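FACT-Spt16 (Cicer arietinum, PDB 5CE6) is a subunit of the FACT histone chaperone complex and, through its N-terminal domain, probably binds histones H3-H4. Local coordinates at residues G341-G346 with F404-G409; T204-A209 with T432-K437; H95-Q100 with A133-A138; I86-K91 with D171-K176. All coordinates share one frame; numbering follows the deposited sequence.

Contact 1: residues G341-G346 with F404-G409; sequences GSLKPG and FNVSLG. With ACT (acetate ion), chain C.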
loop_
_atom_site.group_PDB
_atom_site.type_symbol
_atom_site.label_atom_id
_atom_site.label_comp_id
_atom_site.label_asym_id
_atom_site.label_seq_id
_atom_site.Cartn_x
_atom_site.Cartn_y
_atom_site.Cartn_z
ATOM N N GLY A 341 -16.116 -0.004 -11.839
ATOM C CA GLY A 341 -17.018 -0.884 -12.560
ATOM C C GLY A 341 -16.313 -1.816 -13.524
ATOM O O GLY A 341 -16.880 -2.830 -13.934
ATOM N N SER A 342 -15.083 -1.476 -13.895
ATOM C CA SER A 342 -14.317 -2.290 -14.833
ATOM C C SER A 342 -13.391 -3.274 -14.140
ATOM O O SER A 342 -12.818 -4.148 -14.787
ATOM C CB SER A 342 -13.506 -1.406 -15.784
ATOM O OG SER A 342 -14.348 -0.651 -16.630
ATOM N N LEU A 343 -13.224 -3.128 -12.829
ATOM C CA LEU A 343 -12.362 -4.046 -12.084
ATOM C C LEU A 343 -13.139 -5.307 -11.708
ATOM O O LEU A 343 -13.701 -5.414 -10.618
ATOM C CB LEU A 343 -11.763 -3.366 -10.852
ATOM C CG LEU A 343 -10.712 -2.322 -11.219
ATOM C CD1 LEU A 343 -10.354 -1.477 -10.012
ATOM C CD2 LEU A 343 -9.458 -2.988 -11.792
ATOM N N LYS A 344 -13.193 -6.242 -12.652
ATOM C CA LYS A 344 -13.953 -7.473 -12.500
ATOM C C LYS A 344 -13.047 -8.600 -12.935
ATOM O O LYS A 344 -12.209 -8.403 -13.816
ATOM C CB LYS A 344 -15.193 -7.455 -13.401
ATOM C CG LYS A 344 -16.177 -6.333 -13.123
ATOM C CD LYS A 344 -16.947 -6.577 -11.838
ATOM C CE LYS A 344 -17.824 -5.382 -11.479
ATOM N NZ LYS A 344 -18.737 -5.006 -12.594
ATOM N N PRO A 345 -13.198 -9.786 -12.318
ATOM C CA PRO A 345 -12.326 -10.908 -12.686
ATOM C C PRO A 345 -12.306 -11.155 -14.197
ATOM O O PRO A 345 -13.356 -11.213 -14.841
ATOM C CB PRO A 345 -12.956 -12.090 -11.943
ATOM C CG PRO A 345 -13.555 -11.450 -10.711
ATOM C CD PRO A 345 -14.111 -10.136 -11.213
ATOM N N GLY A 346 -11.103 -11.268 -14.751
ATOM C CA GLY A 346 -10.948 -11.572 -16.158
ATOM C C GLY A 346 -10.648 -10.343 -16.999
ATOM O O GLY A 346 -10.262 -10.465 -18.161
ATOM N N PHE A 404 -7.955 -3.259 -4.234
ATOM C CA PHE A 404 -7.399 -2.072 -4.884
ATOM C C PHE A 404 -7.687 -0.776 -4.134
ATOM O O PHE A 404 -8.783 -0.589 -3.598
ATOM C CB PHE A 404 -7.944 -1.923 -6.323
ATOM C CG PHE A 404 -7.445 -2.972 -7.275
ATOM C CD1 PHE A 404 -6.197 -2.849 -7.871
ATOM C CD2 PHE A 404 -8.223 -4.092 -7.562
ATOM C CE1 PHE A 404 -5.729 -3.824 -8.747
ATOM C CE2 PHE A 404 -7.762 -5.067 -8.439
ATOM C CZ PHE A 404 -6.518 -4.929 -9.030
ATOM N N ASN A 405 -6.682 0.100 -4.105
ATOM C CA ASN A 405 -6.864 1.511 -3.782
ATOM C C ASN A 405 -7.081 2.187 -5.122
ATOM O O ASN A 405 -6.128 2.407 -5.862
ATOM C CB ASN A 405 -5.585 2.046 -3.087
ATOM C CG ASN A 405 -5.592 3.566 -2.896
ATOM O OD1 ASN A 405 -6.649 4.198 -2.882
ATOM N ND2 ASN A 405 -4.403 4.148 -2.722
ATOM N N VAL A 406 -8.349 2.421 -5.474
ATOM C CA VAL A 406 -8.702 3.076 -6.718
ATOM C C VAL A 406 -8.692 4.566 -6.451
ATOM O O VAL A 406 -9.612 5.107 -5.841
ATOM C CB VAL A 406 -10.083 2.633 -7.231
ATOM C CG1 VAL A 406 -10.432 3.348 -8.532
ATOM C CG2 VAL A 406 -10.106 1.117 -7.433
ATOM N N SER A 407 -7.634 5.216 -6.924
ATOM C CA SER A 407 -7.336 6.592 -6.558
ATOM C C SER A 407 -7.059 7.317 -7.863
ATOM O O SER A 407 -6.088 7.021 -8.560
ATOM C CB SER A 407 -6.117 6.625 -5.617
ATOM O OG SER A 407 -5.727 7.959 -5.268
ATOM N N LEU A 408 -7.955 8.235 -8.208
ATOM C CA LEU A 408 -7.929 8.873 -9.509
ATOM C C LEU A 408 -8.093 10.382 -9.337
ATOM O O LEU A 408 -8.905 10.843 -8.518
ATOM C CB LEU A 408 -9.075 8.311 -10.364
ATOM C CG LEU A 408 -9.117 8.784 -11.817
ATOM C CD1 LEU A 408 -7.964 8.188 -12.605
ATOM C CD2 LEU A 408 -10.459 8.427 -12.461
ATOM N N GLY A 409 -7.309 11.155 -10.081
ATOM C CA GLY A 409 -7.372 12.593 -9.935
ATOM C C GLY A 409 -7.223 13.395 -11.205
ATOM O O GLY A 409 -6.931 12.864 -12.281
HETATM C C ACT C . -2.776 8.353 -7.980
HETATM O O ACT C . -3.245 7.316 -8.519
HETATM O OXT ACT C . -3.542 8.993 -7.215
HETATM C CH3 ACT C . -1.357 8.789 -8.216
#
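Apolar contact joins Leu-343 to Phe-404 and Val-406: CD1 of the leucine reaches both partners, while CD2 lies over the phenylalanine ring. Leu-343 CD1 meets Val-406 CG2 at 3.7 Å and lies 4.2 Å from Phe-404 CD2. Leu-343 CD2 sits over one face of the Phe-404 ring, 4.3 Å above its plane and displaced toward the rim. The leucine and valine side chains run antiparallel alongside one another, whereas the phenylalanine is met at a slant.

No hydrogen bond crosses between the segments; within 341-346 two bonds shape the turn. Leu-343 is the centre of an inverse gamma turn, with a weak bond from Lys-344 N to Ser-342 O (3.0 Å). Lys-344 NZ also donates to Gly-341 O at 3.2 Å, tilted 28° from the carbonyl plane, which folds the lysine back onto the turn before it.

Leu-343 lies at the C-terminal side of helix 323-342, whose Val-339 and Ile-340 also cover Val-406. It touches Ile-433 of strand 424-435 and Ala-352 of helix 349-363 as well, while Leu-349 of that helix reaches Phe-404. Two helices thus meet one face of the antiparallel sheet, consistent with the pita-bread fold of the M24 family.

Contact 2: residues T204-A209 with T432-K437; sequences TYIKRA and TIIINK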
loop_
_atom_site.group_PDB
_atom_site.type_symbol
_atom_site.label_atom_id
_atom_site.label_comp_id
_atom_site.label_asym_id
_atom_site.label_seq_id
_atom_site.Cartn_x
_atom_site.Cartn_y
_atom_site.Cartn_z
ATOM N N THR A 204 -10.922 -9.618 5.601
ATOM C CA THR A 204 -11.589 -9.117 6.792
ATOM C C THR A 204 -10.797 -7.977 7.435
ATOM O O THR A 204 -11.372 -6.949 7.790
ATOM C CB THR A 204 -11.824 -10.233 7.798
ATOM O OG1 THR A 204 -12.825 -11.110 7.267
ATOM C CG2 THR A 204 -12.310 -9.666 9.142
ATOM N N TYR A 205 -9.487 -8.152 7.573
ATOM C CA TYR A 205 -8.643 -7.097 8.152
ATOM C C TYR A 205 -8.669 -5.817 7.316
ATOM O O TYR A 205 -8.710 -4.722 7.870
ATOM C CB TYR A 205 -7.205 -7.588 8.363
ATOM C CG TYR A 205 -7.133 -8.809 9.271
ATOM C CD1 TYR A 205 -8.147 -9.080 10.194
ATOM C CD2 TYR A 205 -6.060 -9.686 9.203
ATOM C CE1 TYR A 205 -8.090 -10.186 11.020
ATOM C CE2 TYR A 205 -6.002 -10.810 10.036
ATOM C CZ TYR A 205 -7.018 -11.043 10.939
ATOM O OH TYR A 205 -6.982 -12.154 11.761
ATOM N N ILE A 206 -8.657 -5.955 5.991
ATOM C CA ILE A 206 -8.749 -4.786 5.112
ATOM C C ILE A 206 -10.105 -4.089 5.272
ATOM O O ILE A 206 -10.177 -2.857 5.306
ATOM C CB ILE A 206 -8.499 -5.183 3.636
ATOM C CG1 ILE A 206 -7.052 -5.674 3.472
ATOM C CG2 ILE A 206 -8.805 -4.012 2.685
ATOM C CD1 ILE A 206 -6.732 -6.311 2.120
ATOM N N LYS A 207 -11.182 -4.862 5.364
ATOM C CA LYS A 207 -12.499 -4.268 5.585
ATOM C C LYS A 207 -12.566 -3.548 6.928
ATOM O O LYS A 207 -13.159 -2.473 7.016
ATOM C CB LYS A 207 -13.599 -5.330 5.524
ATOM C CG LYS A 207 -13.817 -5.912 4.146
ATOM C CD LYS A 207 -14.880 -7.010 4.214
ATOM C CE LYS A 207 -15.383 -7.418 2.843
ATOM N NZ LYS A 207 -16.458 -8.460 2.958
ATOM N N ARG A 208 -11.980 -4.145 7.971
ATOM C CA ARG A 208 -11.922 -3.485 9.281
ATOM C C ARG A 208 -11.178 -2.156 9.150
ATOM O O ARG A 208 -11.640 -1.133 9.638
ATOM C CB ARG A 208 -11.228 -4.363 10.334
ATOM C CG ARG A 208 -11.908 -5.721 10.573
ATOM C CD ARG A 208 -13.204 -5.608 11.372
ATOM N NE ARG A 208 -13.859 -6.913 11.541
ATOM C CZ ARG A 208 -14.912 -7.314 10.836
ATOM N NH1 ARG A 208 -15.436 -6.514 9.915
ATOM N NH2 ARG A 208 -15.438 -8.522 11.041
ATOM N N ALA A 209 -10.025 -2.191 8.486
ATOM C CA ALA A 209 -9.214 -0.998 8.264
ATOM C C ALA A 209 -10.014 0.043 7.493
ATOM O O ALA A 209 -10.055 1.213 7.880
ATOM C CB ALA A 209 -7.949 -1.353 7.513
ATOM N N THR A 432 -11.257 2.142 -1.364
ATOM C CA THR A 432 -10.689 0.787 -1.274
ATOM C C THR A 432 -11.749 -0.197 -1.728
ATOM O O THR A 432 -12.889 -0.152 -1.261
ATOM C CB THR A 432 -10.236 0.449 0.143
ATOM O OG1 THR A 432 -9.288 1.432 0.556
ATOM C CG2 THR A 432 -9.567 -0.918 0.184
ATOM N N ILE A 433 -11.400 -1.057 -2.678
ATOM C CA ILE A 433 -12.402 -1.997 -3.194
ATOM C C ILE A 433 -11.895 -3.433 -3.106
ATOM O O ILE A 433 -10.690 -3.677 -3.215
ATOM C CB ILE A 433 -12.835 -1.665 -4.629
ATOM C CG1 ILE A 433 -11.749 -2.039 -5.628
ATOM C CG2 ILE A 433 -13.235 -0.180 -4.772
ATOM C CD1 ILE A 433 -12.227 -1.923 -7.062
ATOM N N ILE A 434 -12.819 -4.371 -2.900
ATOM C CA ILE A 434 -12.460 -5.782 -2.785
ATOM C C ILE A 434 -13.064 -6.507 -3.970
ATOM O O ILE A 434 -14.244 -6.347 -4.252
ATOM C CB ILE A 434 -13.042 -6.416 -1.506
ATOM C CG1 ILE A 434 -12.713 -5.558 -0.285
ATOM C CG2 ILE A 434 -12.533 -7.857 -1.338
ATOM C CD1 ILE A 434 -11.337 -5.734 0.217
ATOM N N ILE A 435 -12.258 -7.287 -4.684
ATOM C CA ILE A 435 -12.782 -8.011 -5.839
ATOM C C ILE A 435 -13.262 -9.370 -5.385
ATOM O O ILE A 435 -12.462 -10.235 -5.059
ATOM C CB ILE A 435 -11.730 -8.243 -6.944
ATOM C CG1 ILE A 435 -11.047 -6.924 -7.332
ATOM C CG2 ILE A 435 -12.387 -8.932 -8.158
ATOM C CD1 ILE A 435 -12.004 -5.791 -7.721
ATOM N N ASN A 436 -14.572 -9.555 -5.354
ATOM C CA ASN A 436 -15.098 -10.891 -5.105
ATOM C C ASN A 436 -15.518 -11.511 -6.428
ATOM O O ASN A 436 -15.569 -10.827 -7.452
ATOM C CB ASN A 436 -16.258 -10.849 -4.109
ATOM C CG ASN A 436 -15.849 -10.268 -2.762
ATOM O OD1 ASN A 436 -14.916 -10.744 -2.128
ATOM N ND2 ASN A 436 -16.542 -9.216 -2.334
ATOM N N LYS A 437 -15.823 -12.804 -6.409
ATOM C CA LYS A 437 -16.173 -13.517 -7.631
ATOM C C LYS A 437 -17.404 -12.921 -8.306
ATOM O O LYS A 437 -17.448 -12.769 -9.530
ATOM C CB LYS A 437 -16.409 -14.997 -7.321
ATOM C CG LYS A 437 -16.846 -15.819 -8.510
ATOM C CD LYS A 437 -16.348 -17.251 -8.379
ATOM C CE LYS A 437 -17.481 -18.235 -8.545
ATOM N NZ LYS A 437 -18.306 -17.877 -9.729
#
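Ile-206 on helix 200-230 and Thr-432 on strand 424-435 bring the backbones nearest, with their CA atoms 8.7 Å apart, a spacing that side chains must bridge. The bridging group is one methyl: Ile-206 CG2 lies 3.9 Å from Ile-434 CD1 and 4.1 Å from Thr-432 CG2. All three residues are buried, and in both pairs the side chains meet at a slant. The strand supplies two partners on the same face because 432 and 434 are two positions apart.

Rotation about the first bond sorts the branches of Thr-432. With chi1 at -57°, its methyl turns to the helix and OG1 lies anti to the carbonyl carbon, where it hydrogen-bonds to Asn-312 O; the buried hydroxyl is thereby satisfied without the helix. Lys-207 approaches more loosely from the partly exposed margin, its extended chain bringing CE to 4.5 Å from Ile-434 CG1. No hydrogen bond links the segments.

Ile-433 points away, to the opposite face of the sheet, where it touches Leu-343 and Phe-404. The helix side is completed by Val-403 of strand 403-414, which touches both Ile-206 and Ile-434, and by Tyr-309 of strand 309-319 against Ile-206. Helix 200-230 therefore packs against residues of two sheets, on the face of strand 424-435 that is turned away from Leu-343.

Contact 3: residues H95-Q100 with A133-A138; sequences HVLCSQ and ASSMDA
Leu-97 and Ser-135 set the backbone spacing, their CA atoms 7.1 Å apart, where strand 93-98 passes the first turns of helix 133-145. The strand backbone is extended, and the helix is regular, with Asp-137 N bonded to Ala-133 O at 3.1 Å and Ala-138 N to Ser-134 O at 3.0 Å. The small serine at the nearest point is consistent with so close an approach.

The leucine carries the contact from the strand side. Its CG is anti to the backbone N (chi1 177°), which sends the fork toward the helix, and each branch finds its own neighbour. Leu-97 CD1 abuts Ser-135 CB at 3.5 Å, a tight approach, with Ser-135 OG a little farther off at 3.9 Å. Leu-97 CD2 presses on Met-136 CG at 3.7 Å, and it also lies 4.1 Å from Ser-135 CB. The leucine and methionine side chains cross at about a right angle, with Leu-97 CD2 nearest to CG at the base of the methionine chain. Replacing Leu-97 with an alanine would probably open a gap between the strand and Ser-135 and leave Met-136 CG without its apolar neighbour from this strand.

No hydrogen bond joins the segments. Around them, strand 93-98 runs between strands 85-89 and 120-125, and Leu-97 touches Ile-86 and His-124 on these neighbours and Ile-139 farther along the helix. Met-136 leans on Leu-169 and Leu-172 of helix 168-179, while Asp-137 forms a salt bridge with Lys-176, so the two helices lie side by side on this face of the sheet.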
loop_
_atom_site.group_PDB
_atom_site.type_symbol
_atom_site.label_atom_id
_atom_site.label_comp_id
_atom_site.label_asym_id
_atom_site.label_seq_id
_atom_site.Cartn_x
_atom_site.Cartn_y
_atom_site.Cartn_z
ATOM N N HIS A 95 17.492 -20.265 6.073
ATOM C CA HIS A 95 18.508 -19.727 6.964
ATOM C C HIS A 95 18.088 -18.358 7.458
ATOM O O HIS A 95 17.617 -17.537 6.684
ATOM C CB HIS A 95 19.848 -19.638 6.238
ATOM C CG HIS A 95 20.428 -20.969 5.891
ATOM N ND1 HIS A 95 21.391 -21.587 6.661
ATOM C CD2 HIS A 95 20.183 -21.805 4.855
ATOM C CE1 HIS A 95 21.712 -22.745 6.115
ATOM N NE2 HIS A 95 20.992 -22.901 5.015
ATOM N N VAL A 96 18.237 -18.122 8.756
ATOM C CA VAL A 96 17.900 -16.835 9.333
ATOM C C VAL A 96 19.109 -16.316 10.087
ATOM O O VAL A 96 19.707 -17.054 10.854
ATOM C CB VAL A 96 16.708 -16.949 10.297
ATOM C CG1 VAL A 96 16.300 -15.582 10.806
ATOM C CG2 VAL A 96 15.513 -17.617 9.600
ATOM N N LEU A 97 19.485 -15.065 9.839
ATOM C CA LEU A 97 20.550 -14.413 10.604
ATOM C C LEU A 97 19.883 -13.306 11.402
ATOM O O LEU A 97 19.317 -12.382 10.821
ATOM C CB LEU A 97 21.606 -13.821 9.666
ATOM C CG LEU A 97 22.757 -13.052 10.320
ATOM C CD1 LEU A 97 23.384 -13.879 11.421
ATOM C CD2 LEU A 97 23.798 -12.682 9.279
ATOM N N CYS A 98 19.927 -13.409 12.728
ATOM C CA CYS A 98 19.159 -12.509 13.587
ATOM C C CYS A 98 19.697 -12.523 15.006
ATOM O O CYS A 98 20.605 -13.286 15.319
ATOM C CB CYS A 98 17.684 -12.928 13.605
ATOM S SG CYS A 98 17.383 -14.576 14.296
ATOM N N SER A 99 19.111 -11.694 15.864
ATOM C CA SER A 99 19.492 -11.639 17.278
ATOM C C SER A 99 19.105 -12.922 18.015
ATOM O O SER A 99 18.258 -13.684 17.547
ATOM C CB SER A 99 18.806 -10.446 17.944
ATOM O OG SER A 99 17.408 -10.664 18.017
ATOM N N GLN A 100 19.726 -13.163 19.169
ATOM C CA GLN A 100 19.362 -14.314 19.992
ATOM C C GLN A 100 17.873 -14.295 20.335
ATOM O O GLN A 100 17.198 -15.330 20.287
ATOM C CB GLN A 100 20.201 -14.345 21.273
ATOM C CG GLN A 100 19.749 -15.395 22.278
ATOM C CD GLN A 100 19.856 -16.809 21.738
ATOM O OE1 GLN A 100 20.948 -17.288 21.436
ATOM N NE2 GLN A 100 18.718 -17.486 21.614
ATOM N N ALA A 133 29.382 -11.189 9.772
ATOM C CA ALA A 133 30.084 -11.566 8.543
ATOM C C ALA A 133 30.299 -13.071 8.376
ATOM O O ALA A 133 30.092 -13.613 7.296
ATOM C CB ALA A 133 31.417 -10.834 8.448
ATOM N N SER A 134 30.755 -13.742 9.430
ATOM C CA SER A 134 30.966 -15.186 9.347
ATOM C C SER A 134 29.679 -15.962 9.079
ATOM O O SER A 134 29.682 -16.940 8.333
ATOM C CB SER A 134 31.655 -15.714 10.607
ATOM O OG SER A 134 33.019 -15.345 10.623
ATOM N N SER A 135 28.580 -15.530 9.687
ATOM C CA SER A 135 27.293 -16.178 9.453
ATOM C C SER A 135 26.803 -15.972 8.024
ATOM O O SER A 135 26.191 -16.861 7.444
ATOM C CB SER A 135 26.244 -15.695 10.453
ATOM O OG SER A 135 26.550 -16.151 11.758
ATOM N N MET A 136 27.073 -14.802 7.453
ATOM C CA MET A 136 26.705 -14.560 6.064
ATOM C C MET A 136 27.481 -15.499 5.143
ATOM O O MET A 136 26.917 -16.046 4.194
ATOM C CB MET A 136 26.950 -13.103 5.677
ATOM C CG MET A 136 26.220 -12.096 6.546
ATOM S SD MET A 136 26.493 -10.392 5.981
ATOM C CE MET A 136 25.645 -9.472 7.260
ATOM N N ASP A 137 28.769 -15.693 5.431
ATOM C CA ASP A 137 29.592 -16.610 4.647
ATOM C C ASP A 137 29.059 -18.042 4.729
ATOM O O ASP A 137 29.049 -18.767 3.737
ATOM C CB ASP A 137 31.054 -16.574 5.113
ATOM C CG ASP A 137 31.742 -15.257 4.800
ATOM O OD1 ASP A 137 31.251 -14.515 3.927
ATOM O OD2 ASP A 137 32.786 -14.969 5.430
ATOM N N ALA A 138 28.625 -18.445 5.918
ATOM C CA ALA A 138 28.075 -19.787 6.113
ATOM C C ALA A 138 26.789 -19.963 5.306
ATOM O O ALA A 138 26.587 -20.986 4.649
ATOM C CB ALA A 138 27.819 -20.046 7.579
#

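Contact 4: residues I86-K91 with D171-K176; sequences IMVFTK and DLWAEK
Ile-86 packs tightly against Trp-173, and its two methyl groups touch different parts of that residue. Ile-86 CG2 makes a CH-pi contact over the face of the five-membered ring, 4.0 Å from its centroid and 18° off the ring normal. The other methyl, Ile-86 CD1, rests 3.7 Å from both Trp-173 CB and CG, at the root of the indole. Farther along the strand, Val-88 CG2 comes obliquely to the six-membered ring, 3.7 Å from Trp-173 CZ2. A chi1 of 174° swings the indole of Trp-173 away from the backbone N and across to both strand residues. An alanine in its place would probably leave Ile-86 and Val-88 facing a large gap between sheet and helix.

The helix's other side is loose by comparison. Asp-171 and Glu-175 are exposed and make no contact with the strand segment, and Lys-176 makes none either, touching Met-136 on helix 133-145 instead. At the far end of the strand segment, Lys-91 is also exposed.

Met-87 and Phe-89 touch helix 69-78, on the opposite face of the sheet from Trp-173. A mixed sheet with helices against both faces is a layered alpha/beta arrangement, consistent with the aminopeptidase-P-like N-terminal lobe of Spt16.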
loop_
_atom_site.group_PDB
_atom_site.type_symbol
_atom_site.label_atom_id
_atom_site.label_comp_id
_atom_site.label_asym_id
_atom_site.label_seq_id
_atom_site.Cartn_x
_atom_site.Cartn_y
_atom_site.Cartn_z
ATOM N N ILE A 86 18.110 -11.191 8.289
ATOM C CA ILE A 86 18.212 -11.715 6.930
ATOM C C ILE A 86 17.621 -13.125 6.900
ATOM O O ILE A 86 17.930 -13.946 7.760
ATOM C CB ILE A 86 19.678 -11.795 6.499
ATOM C CG1 ILE A 86 20.308 -10.396 6.457
ATOM C CG2 ILE A 86 19.812 -12.498 5.160
ATOM C CD1 ILE A 86 21.843 -10.429 6.536
ATOM N N MET A 87 16.774 -13.407 5.915
ATOM C CA MET A 87 16.202 -14.743 5.782
ATOM C C MET A 87 16.424 -15.250 4.366
ATOM O O MET A 87 16.098 -14.557 3.398
ATOM C CB MET A 87 14.708 -14.723 6.118
ATOM C CG MET A 87 14.019 -16.059 6.010
ATOM S SD MET A 87 12.434 -16.012 6.875
ATOM C CE MET A 87 11.604 -14.686 6.013
ATOM N N VAL A 88 16.978 -16.453 4.251
ATOM C CA VAL A 88 17.275 -17.036 2.944
ATOM C C VAL A 88 16.591 -18.388 2.759
ATOM O O VAL A 88 16.836 -19.336 3.510
ATOM C CB VAL A 88 18.790 -17.202 2.723
ATOM C CG1 VAL A 88 19.053 -17.897 1.397
ATOM C CG2 VAL A 88 19.482 -15.844 2.747
ATOM N N PHE A 89 15.742 -18.465 1.743
ATOM C CA PHE A 89 15.021 -19.692 1.439
ATOM C C PHE A 89 15.786 -20.496 0.415
ATOM O O PHE A 89 16.215 -19.950 -0.591
ATOM C CB PHE A 89 13.649 -19.354 0.863
ATOM C CG PHE A 89 12.814 -18.504 1.764
ATOM C CD1 PHE A 89 12.855 -17.117 1.666
ATOM C CD2 PHE A 89 11.987 -19.088 2.706
ATOM C CE1 PHE A 89 12.084 -16.327 2.500
ATOM C CE2 PHE A 89 11.213 -18.315 3.544
ATOM C CZ PHE A 89 11.257 -16.929 3.444
ATOM N N THR A 90 15.976 -21.787 0.683
ATOM C CA THR A 90 16.514 -22.700 -0.317
ATOM C C THR A 90 15.528 -23.852 -0.484
ATOM O O THR A 90 14.503 -23.891 0.192
ATOM C CB THR A 90 17.918 -23.251 0.058
ATOM O OG1 THR A 90 17.806 -24.265 1.065
ATOM C CG2 THR A 90 18.842 -22.151 0.551
ATOM N N LYS A 91 15.837 -24.788 -1.372
ATOM C CA LYS A 91 14.943 -25.918 -1.606
ATOM C C LYS A 91 14.649 -26.712 -0.326
ATOM O O LYS A 91 13.513 -27.137 -0.096
ATOM C CB LYS A 91 15.516 -26.846 -2.682
ATOM C CG LYS A 91 14.527 -27.895 -3.186
ATOM C CD LYS A 91 14.875 -28.345 -4.597
ATOM C CE LYS A 91 13.626 -28.447 -5.469
ATOM N NZ LYS A 91 13.838 -27.865 -6.830
ATOM N N ASP A 171 23.982 -3.612 4.390
ATOM C CA ASP A 171 25.082 -3.145 3.549
ATOM C C ASP A 171 26.083 -4.262 3.297
ATOM O O ASP A 171 26.479 -4.522 2.156
ATOM C CB ASP A 171 25.803 -1.963 4.207
ATOM C CG ASP A 171 25.107 -0.639 3.966
ATOM O OD1 ASP A 171 24.308 -0.549 3.009
ATOM O OD2 ASP A 171 25.373 0.315 4.729
ATOM N N LEU A 172 26.490 -4.926 4.374
ATOM C CA LEU A 172 27.461 -6.000 4.275
ATOM C C LEU A 172 26.896 -7.168 3.470
ATOM O O LEU A 172 27.573 -7.722 2.594
ATOM C CB LEU A 172 27.893 -6.459 5.673
ATOM C CG LEU A 172 28.895 -7.615 5.737
ATOM C CD1 LEU A 172 30.145 -7.277 4.948
ATOM C CD2 LEU A 172 29.257 -7.955 7.182
ATOM N N TRP A 173 25.651 -7.531 3.764
ATOM C CA TRP A 173 25.004 -8.649 3.094
ATOM C C TRP A 173 24.924 -8.407 1.592
ATOM O O TRP A 173 25.243 -9.289 0.795
ATOM C CB TRP A 173 23.607 -8.884 3.684
ATOM C CG TRP A 173 22.792 -9.928 2.970
ATOM C CD1 TRP A 173 21.608 -9.731 2.310
ATOM C CD2 TRP A 173 23.088 -11.327 2.846
ATOM N NE1 TRP A 173 21.157 -10.914 1.782
ATOM C CE2 TRP A 173 22.042 -11.911 2.100
ATOM C CE3 TRP A 173 24.134 -12.142 3.295
ATOM C CZ2 TRP A 173 22.013 -13.275 1.790
ATOM C CZ3 TRP A 173 24.105 -13.498 2.985
ATOM C CH2 TRP A 173 23.050 -14.050 2.242
ATOM N N ALA A 174 24.495 -7.209 1.213
ATOM C CA ALA A 174 24.391 -6.859 -0.196
ATOM C C ALA A 174 25.752 -6.951 -0.872
ATOM O O ALA A 174 25.859 -7.418 -2.009
ATOM C CB ALA A 174 23.801 -5.466 -0.362
ATOM N N GLU A 175 26.795 -6.521 -0.162
ATOM C CA GLU A 175 28.155 -6.578 -0.693
ATOM C C GLU A 175 28.627 -8.018 -0.845
ATOM O O GLU A 175 29.300 -8.359 -1.817
ATOM C CB GLU A 175 29.126 -5.785 0.191
ATOM C CG GLU A 175 30.547 -5.718 -0.362
ATOM C CD GLU A 175 31.287 -4.449 0.038
ATOM O OE1 GLU A 175 31.004 -3.904 1.130
ATOM O OE2 GLU A 175 32.148 -3.994 -0.747
ATOM N N LYS A 176 28.262 -8.866 0.113
ATOM C CA LYS A 176 28.651 -10.270 0.075
ATOM C C LYS A 176 27.915 -11.062 -1.010
ATOM O O LYS A 176 28.485 -11.973 -1.616
ATOM C CB LYS A 176 28.456 -10.923 1.448
ATOM C CG LYS A 176 29.518 -10.515 2.467
ATOM C CD LYS A 176 29.435 -11.337 3.748
ATOM C CE LYS A 176 30.624 -11.066 4.675
ATOM N NZ LYS A 176 31.902 -11.584 4.131
#

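How the contacts relate
Contacts 3 and 4 belong to the N-terminal lobe and contacts 1 and 2 to the M24-family region, so the four fall into two pairs. Contact 3 is nested within the loop closed by contact 4, and their centres lie 9 Å apart. Adjacent strands 85-89 and 93-98 join them, probably hydrogen-bonded from Leu-97 N to Ile-86 O (2.8 Å). Likewise contact 1 is nested within contact 2; their centres are 13 Å apart, on neighbouring strands 403-414 and 424-435. Both early contacts close before either later one opens. Between the pairs the centres are 34 to 43 Å apart and no atoms touch, as fits two lobes with separate cores.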